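Local coordinates for protein abietadiene synthase, chloroplastic (Abies grandis, PDB 3S9V) that belongs to the terpene synthase family, as a mainly helical plastid enzyme with an N-terminal and a metal-binding terpene synthase domain, at residues 66-69 with 74-77; 425-430 with 757-762; 672-677 with 749-754. All blocks are in the same frame, centred on the assembly; numbering follows the deposited sequence.

Overall arrangement
Interaction 1 stands apart: it pins a surface loop of the N-terminal part of the chain, with its centre about 61 Å from that of interaction 2 and about 66 Å from that of interaction 3. Interactions 2 and 3 are neighbours, their centres about 12 Å apart: interaction 3 packs residues 749-754 of helix 741-757 against helix 669-693, and interaction 2 involves the loop that follows helix 741-757. They touch directly, R752 NH2 lying 2.7 Å from W425 O in a probable hydrogen bond. Along the chain, interaction 3 is nested inside the long loop closed by 425-430 with 757-762. Helix 669-693 belongs to the metal-binding family region; no metal takes part in these contacts.

Interaction 1: 66-69 with 74-77; sequences PAVD and PHFP
V68 lays its CG2 methyl over one face of the H75 ring, 3.2 Å from CE1, while its backbone N-H reaches ND1 of the same ring. V68 N donates to H75 ND1 over 3.2 Å with an N-H...N angle of 160°, although the donor sits 34° out of the ring plane. H75 can meet both groups because its CG stands opposite the backbone N (chi1 -176°), which sets the side chain alongside that of V68. A67 CA lies at the ring edge, and P66 O approaches H75 CB at 3.5 Å. A water accompanies the bond: it donates to D69 OD1 at 2.8 Å and, weakly, to H75 ND1. The backbones form a single bridge at P66 and P74, framed by backbone bonds of A67 with N73 and of H75 with I65, in the hairpin-like loop between helices 56-62 and 77-85. Both prolines rest on W118, and H75 leans on L248 of helix 245-258, tying the loop to the helices of this part of the fold. Since ND1 accepts from the backbone N-H of V68, the imidazole proton is probably on NE2.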
# COMPACT_ATOMS: atom_id res chain seq x y z
N PRO A 66 -38.73 -20.26 -11.13
CA PRO A 66 -39.57 -21.46 -11.24
C PRO A 66 -38.92 -22.54 -12.12
O PRO A 66 -38.20 -22.23 -13.06
CB PRO A 66 -40.85 -20.92 -11.86
CG PRO A 66 -40.32 -19.85 -12.78
CD PRO A 66 -39.30 -19.15 -11.91
N ALA A 67 -39.16 -23.81 -11.79
CA ALA A 67 -38.60 -24.93 -12.54
C ALA A 67 -38.76 -24.74 -14.04
O ALA A 67 -39.85 -24.43 -14.53
CB ALA A 67 -39.28 -26.22 -12.12
N VAL A 68 -37.66 -24.92 -14.78
CA VAL A 68 -37.69 -24.75 -16.23
C VAL A 68 -38.63 -25.72 -16.94
O VAL A 68 -39.14 -25.41 -18.02
CB VAL A 68 -36.27 -24.89 -16.83
CG1 VAL A 68 -36.35 -24.89 -18.35
CG2 VAL A 68 -35.41 -23.73 -16.38
N ASP A 69 -38.87 -26.89 -16.36
CA ASP A 69 -39.76 -27.87 -16.99
C ASP A 69 -41.24 -27.52 -16.84
O ASP A 69 -42.11 -28.32 -17.22
CB ASP A 69 -39.49 -29.27 -16.44
CG ASP A 69 -39.73 -29.38 -14.95
OD1 ASP A 69 -39.04 -28.68 -14.18
OD2 ASP A 69 -40.61 -30.18 -14.54
N PRO A 74 -39.37 -24.82 -7.30
CA PRO A 74 -38.35 -23.82 -7.60
C PRO A 74 -37.39 -24.54 -8.53
O PRO A 74 -37.27 -25.77 -8.46
CB PRO A 74 -37.72 -23.54 -6.24
CG PRO A 74 -38.81 -23.88 -5.27
CD PRO A 74 -39.40 -25.13 -5.86
N HIS A 75 -36.71 -23.81 -9.41
CA HIS A 75 -35.76 -24.43 -10.31
C HIS A 75 -34.55 -24.91 -9.51
O HIS A 75 -33.91 -25.90 -9.87
CB HIS A 75 -35.32 -23.44 -11.39
CG HIS A 75 -34.40 -24.02 -12.41
ND1 HIS A 75 -34.81 -24.99 -13.31
CD2 HIS A 75 -33.11 -23.77 -12.70
CE1 HIS A 75 -33.80 -25.31 -14.10
NE2 HIS A 75 -32.75 -24.58 -13.75
N PHE A 76 -34.25 -24.21 -8.42
CA PHE A 76 -33.13 -24.56 -7.54
C PHE A 76 -33.67 -24.83 -6.13
O PHE A 76 -33.50 -24.01 -5.23
CB PHE A 76 -32.12 -23.41 -7.45
CG PHE A 76 -31.48 -23.05 -8.76
CD1 PHE A 76 -31.75 -21.83 -9.36
CD2 PHE A 76 -30.57 -23.91 -9.37
CE1 PHE A 76 -31.13 -21.46 -10.56
CE2 PHE A 76 -29.94 -23.56 -10.56
CZ PHE A 76 -30.22 -22.33 -11.16
N PRO A 77 -34.31 -26.00 -5.93
CA PRO A 77 -34.89 -26.38 -4.63
C PRO A 77 -33.96 -26.22 -3.43
O PRO A 77 -34.40 -25.92 -2.32
CB PRO A 77 -35.28 -27.85 -4.84
CG PRO A 77 -35.54 -27.92 -6.30
CD PRO A 77 -34.40 -27.11 -6.88
O HOH W 1 -36.46 -27.79 -14.58

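Interaction 2: 425-430 with 757-762; sequences WHKSMP and FYMQGD
The backbones at K427 and M759 come no nearer than 7.7 Å between CA atoms and share no hydrogen bond, so side chains span the gap between a short 3-10 turn and the loop that follows helix 741-757. This is a loop-to-loop contact at the surface of the alpha-helical terpene synthase fold. The turn at 426-427 is closed by S428 N donating to W425 O at 3.2 Å, and it sends K427 toward M759. Beyond CG the lysine runs fully extended, and it crosses the methionine side chain at about a right angle. Its CD lies 3.9 Å from both M759 CB and M759 CE, so the aliphatic stem is held between the root and the tip of the methionine. M759 achieves this with CG set between its own N and carbonyl carbon (chi1 65°) and a bend at chi3 (-73°) before the methyl. Around the contact, M759 also leans on Y423, and its carbonyl accepts from K685 of helix 669-693. Q760, poorly ordered, borders the contact through its backbone N. The lysine tip ends over carbon: K427 NZ stands 3.6 Å from M759 CB and 3.7 Å from M759 CE.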
# COMPACT_ATOMS: atom_id res chain seq x y z
N TRP A 425 5.18 7.11 -0.51
CA TRP A 425 6.14 6.17 -1.08
C TRP A 425 7.62 6.47 -0.75
O TRP A 425 8.30 5.70 -0.07
CB TRP A 425 5.93 6.16 -2.60
CG TRP A 425 6.88 5.34 -3.41
CD1 TRP A 425 7.65 5.77 -4.44
CD2 TRP A 425 7.11 3.93 -3.31
NE1 TRP A 425 8.35 4.72 -5.00
CE2 TRP A 425 8.03 3.58 -4.32
CE3 TRP A 425 6.62 2.92 -2.46
CZ2 TRP A 425 8.48 2.27 -4.52
CZ3 TRP A 425 7.06 1.61 -2.66
CH2 TRP A 425 7.98 1.30 -3.68
N HIS A 426 8.10 7.61 -1.22
CA HIS A 426 9.50 7.98 -1.01
C HIS A 426 9.93 8.28 0.42
O HIS A 426 11.09 8.59 0.64
CB HIS A 426 9.84 9.16 -1.92
CG HIS A 426 9.76 8.83 -3.38
ND1 HIS A 426 9.25 9.71 -4.31
CD2 HIS A 426 10.13 7.73 -4.06
CE1 HIS A 426 9.30 9.15 -5.51
NE2 HIS A 426 9.83 7.95 -5.39
N LYS A 427 9.01 8.19 1.37
CA LYS A 427 9.32 8.48 2.77
C LYS A 427 8.86 7.35 3.68
O LYS A 427 8.99 7.45 4.90
CB LYS A 427 8.62 9.76 3.23
CG LYS A 427 8.98 11.01 2.47
CD LYS A 427 8.27 12.20 3.09
CE LYS A 427 8.46 13.45 2.27
NZ LYS A 427 7.77 14.61 2.90
N SER A 428 8.33 6.29 3.09
CA SER A 428 7.84 5.17 3.87
C SER A 428 8.82 4.00 3.95
O SER A 428 9.05 3.30 2.96
CB SER A 428 6.51 4.71 3.29
OG SER A 428 5.97 3.64 4.05
N MET A 429 9.39 3.78 5.13
CA MET A 429 10.33 2.67 5.34
C MET A 429 9.50 1.45 5.74
O MET A 429 8.56 1.56 6.53
CB MET A 429 11.34 3.02 6.44
CG MET A 429 11.92 4.44 6.36
SD MET A 429 12.65 4.86 4.75
CE MET A 429 13.79 3.48 4.56
N PRO A 430 9.85 0.26 5.22
CA PRO A 430 9.15 -1.00 5.50
C PRO A 430 8.70 -1.26 6.94
O PRO A 430 7.53 -1.59 7.18
CB PRO A 430 10.14 -2.05 5.00
CG PRO A 430 10.77 -1.37 3.83
CD PRO A 430 11.03 0.03 4.37
N PHE A 757 14.42 11.48 6.97
CA PHE A 757 15.12 12.29 7.95
C PHE A 757 15.06 13.78 7.66
O PHE A 757 15.01 14.58 8.58
CB PHE A 757 16.59 11.86 8.08
CG PHE A 757 16.80 10.60 8.87
CD1 PHE A 757 18.08 10.15 9.14
CD2 PHE A 757 15.72 9.87 9.35
CE1 PHE A 757 18.29 8.99 9.88
CE2 PHE A 757 15.92 8.71 10.09
CZ PHE A 757 17.21 8.27 10.35
N TYR A 758 15.06 14.14 6.39
CA TYR A 758 15.04 15.55 6.01
C TYR A 758 13.75 15.97 5.31
O TYR A 758 13.75 16.91 4.52
CB TYR A 758 16.23 15.86 5.10
CG TYR A 758 17.57 15.57 5.75
CD1 TYR A 758 18.14 16.47 6.66
CD2 TYR A 758 18.25 14.38 5.49
CE1 TYR A 758 19.35 16.18 7.30
CE2 TYR A 758 19.45 14.09 6.12
CZ TYR A 758 20.00 14.98 7.02
OH TYR A 758 21.19 14.66 7.63
N MET A 759 12.66 15.29 5.63
CA MET A 759 11.38 15.60 5.01
C MET A 759 10.86 16.99 5.38
O MET A 759 11.23 17.56 6.41
CB MET A 759 10.33 14.54 5.39
CG MET A 759 9.96 14.49 6.86
SD MET A 759 8.78 13.15 7.19
CE MET A 759 7.29 13.83 6.46
N GLN A 760 10.02 17.52 4.50
CA GLN A 760 9.42 18.83 4.70
C GLN A 760 8.51 18.76 5.93
O GLN A 760 7.47 18.09 5.90
CB GLN A 760 8.60 19.21 3.46
CG GLN A 760 8.05 20.63 3.49
CD GLN A 760 9.15 21.66 3.51
OE1 GLN A 760 9.94 21.77 2.56
NE2 GLN A 760 9.22 22.43 4.59
N GLY A 761 8.90 19.44 7.00
CA GLY A 761 8.10 19.42 8.21
C GLY A 761 6.86 20.28 8.10
O GLY A 761 5.94 19.96 7.35
N ASP A 762 6.84 21.37 8.86
CA ASP A 762 5.72 22.30 8.85
C ASP A 762 6.13 23.61 9.51
O ASP A 762 7.19 23.69 10.13
CB ASP A 762 4.52 21.69 9.59
CG ASP A 762 4.84 21.34 11.03
OD1 ASP A 762 3.90 21.01 11.79
OD2 ASP A 762 6.03 21.39 11.41

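Interaction 3: 672-677 with 749-754; sequences QLMGLT and ETARIM
M674 leaves its helix with CB 4.5 Å from A751 CB, and the segments 672-677 and 749-754 run almost parallel, their axes 9.0 Å apart at closest approach and at an angle of 6°. CG swings opposite the backbone N (chi1 170°) and rests 4.1 Å from A751 CB in an apolar contact. The next atom, SD, reaches T750, lying 4.0 Å from its CG2 methyl and just as far from its CB. A bend at chi3 (72°) then carries the CE methyl on past SD, without a close partner on T750, and the side chain also packs on L641 and V645 of helix 641-648. A751, with nothing beyond CB, allows the close backbone approach at M674. T677 meets the same methyl from another direction, its OG1 lying 3.7 Å from A751 CB. A water joins the helices here, hydrogen-bonded to T677 OG1 and donating to A751 O at 2.9 Å, and so bridges the two. T750 turns its hydroxyl to L746 O and Y527 OH, leaving its methyl for the sulfur. Helix 712-736 flanks the seam through A726, L727 and L730. Such side-by-side packing of long helices is characteristic of the class I terpene synthase bundle; helix 669-693 carries, further along, an NDxxTxxxE sequence consistent with its second metal-binding motif.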
# COMPACT_ATOMS: atom_id res chain seq x y z
N GLN A 672 24.06 7.15 -8.75
CA GLN A 672 24.20 8.59 -8.90
C GLN A 672 22.92 9.33 -8.49
O GLN A 672 22.98 10.35 -7.80
CB GLN A 672 24.58 8.95 -10.34
CG GLN A 672 25.93 8.37 -10.76
CD GLN A 672 26.27 8.60 -12.23
OE1 GLN A 672 25.38 8.73 -13.07
NE2 GLN A 672 27.56 8.64 -12.54
N LEU A 673 21.78 8.79 -8.90
CA LEU A 673 20.50 9.40 -8.56
C LEU A 673 20.23 9.35 -7.05
O LEU A 673 19.66 10.28 -6.48
CB LEU A 673 19.37 8.69 -9.31
CG LEU A 673 19.16 9.12 -10.77
CD1 LEU A 673 18.19 8.17 -11.44
CD2 LEU A 673 18.62 10.54 -10.81
N MET A 674 20.64 8.25 -6.43
CA MET A 674 20.46 8.07 -5.00
C MET A 674 21.22 9.18 -4.30
O MET A 674 20.69 9.87 -3.43
CB MET A 674 21.02 6.70 -4.56
CG MET A 674 21.11 6.51 -3.05
SD MET A 674 22.21 5.15 -2.56
CE MET A 674 23.77 5.91 -2.93
N GLY A 675 22.48 9.34 -4.69
CA GLY A 675 23.31 10.38 -4.11
C GLY A 675 22.74 11.76 -4.37
O GLY A 675 22.73 12.61 -3.48
N LEU A 676 22.26 11.99 -5.60
CA LEU A 676 21.69 13.29 -5.95
C LEU A 676 20.49 13.62 -5.08
O LEU A 676 20.44 14.68 -4.47
CB LEU A 676 21.30 13.33 -7.43
CG LEU A 676 20.63 14.62 -7.94
CD1 LEU A 676 21.57 15.79 -7.70
CD2 LEU A 676 20.29 14.50 -9.44
N THR A 677 19.51 12.71 -5.01
CA THR A 677 18.33 12.99 -4.20
C THR A 677 18.66 13.19 -2.72
O THR A 677 18.05 14.03 -2.05
CB THR A 677 17.26 11.87 -4.32
OG1 THR A 677 17.78 10.63 -3.82
CG2 THR A 677 16.81 11.71 -5.77
N GLU A 749 16.37 2.24 -0.75
CA GLU A 749 16.00 2.49 0.64
C GLU A 749 16.90 3.53 1.28
O GLU A 749 16.47 4.29 2.14
CB GLU A 749 16.06 1.20 1.45
CG GLU A 749 15.08 0.12 1.00
CD GLU A 749 13.64 0.60 1.04
OE1 GLU A 749 13.27 1.30 1.99
OE2 GLU A 749 12.88 0.25 0.11
N THR A 750 18.17 3.55 0.87
CA THR A 750 19.09 4.53 1.42
C THR A 750 18.60 5.92 1.01
O THR A 750 18.63 6.85 1.82
CB THR A 750 20.55 4.27 0.95
OG1 THR A 750 21.05 3.07 1.56
CG2 THR A 750 21.45 5.42 1.33
N ALA A 751 18.12 6.07 -0.22
CA ALA A 751 17.59 7.37 -0.66
C ALA A 751 16.35 7.72 0.17
O ALA A 751 16.18 8.86 0.60
CB ALA A 751 17.23 7.34 -2.17
N ARG A 752 15.49 6.73 0.41
CA ARG A 752 14.28 6.96 1.19
C ARG A 752 14.58 7.42 2.61
O ARG A 752 13.93 8.34 3.12
CB ARG A 752 13.44 5.68 1.25
CG ARG A 752 13.04 5.16 -0.11
CD ARG A 752 12.35 3.81 0.00
NE ARG A 752 10.91 3.94 0.09
CZ ARG A 752 10.08 2.90 0.14
NH1 ARG A 752 10.56 1.67 0.11
NH2 ARG A 752 8.77 3.10 0.17
N ILE A 753 15.54 6.77 3.25
CA ILE A 753 15.91 7.14 4.61
C ILE A 753 16.21 8.64 4.67
O ILE A 753 15.84 9.30 5.64
CB ILE A 753 17.14 6.33 5.10
CG1 ILE A 753 16.68 5.00 5.67
CG2 ILE A 753 17.90 7.09 6.17
CD1 ILE A 753 15.75 5.15 6.88
N MET A 754 16.86 9.17 3.64
CA MET A 754 17.17 10.60 3.61
C MET A 754 15.90 11.44 3.41
O MET A 754 15.74 12.50 4.01
CB MET A 754 18.19 10.90 2.50
CG MET A 754 19.59 10.33 2.76
SD MET A 754 20.45 11.07 4.19
CE MET A 754 20.92 12.66 3.49
O HOH W 2 16.94 11.15 -1.04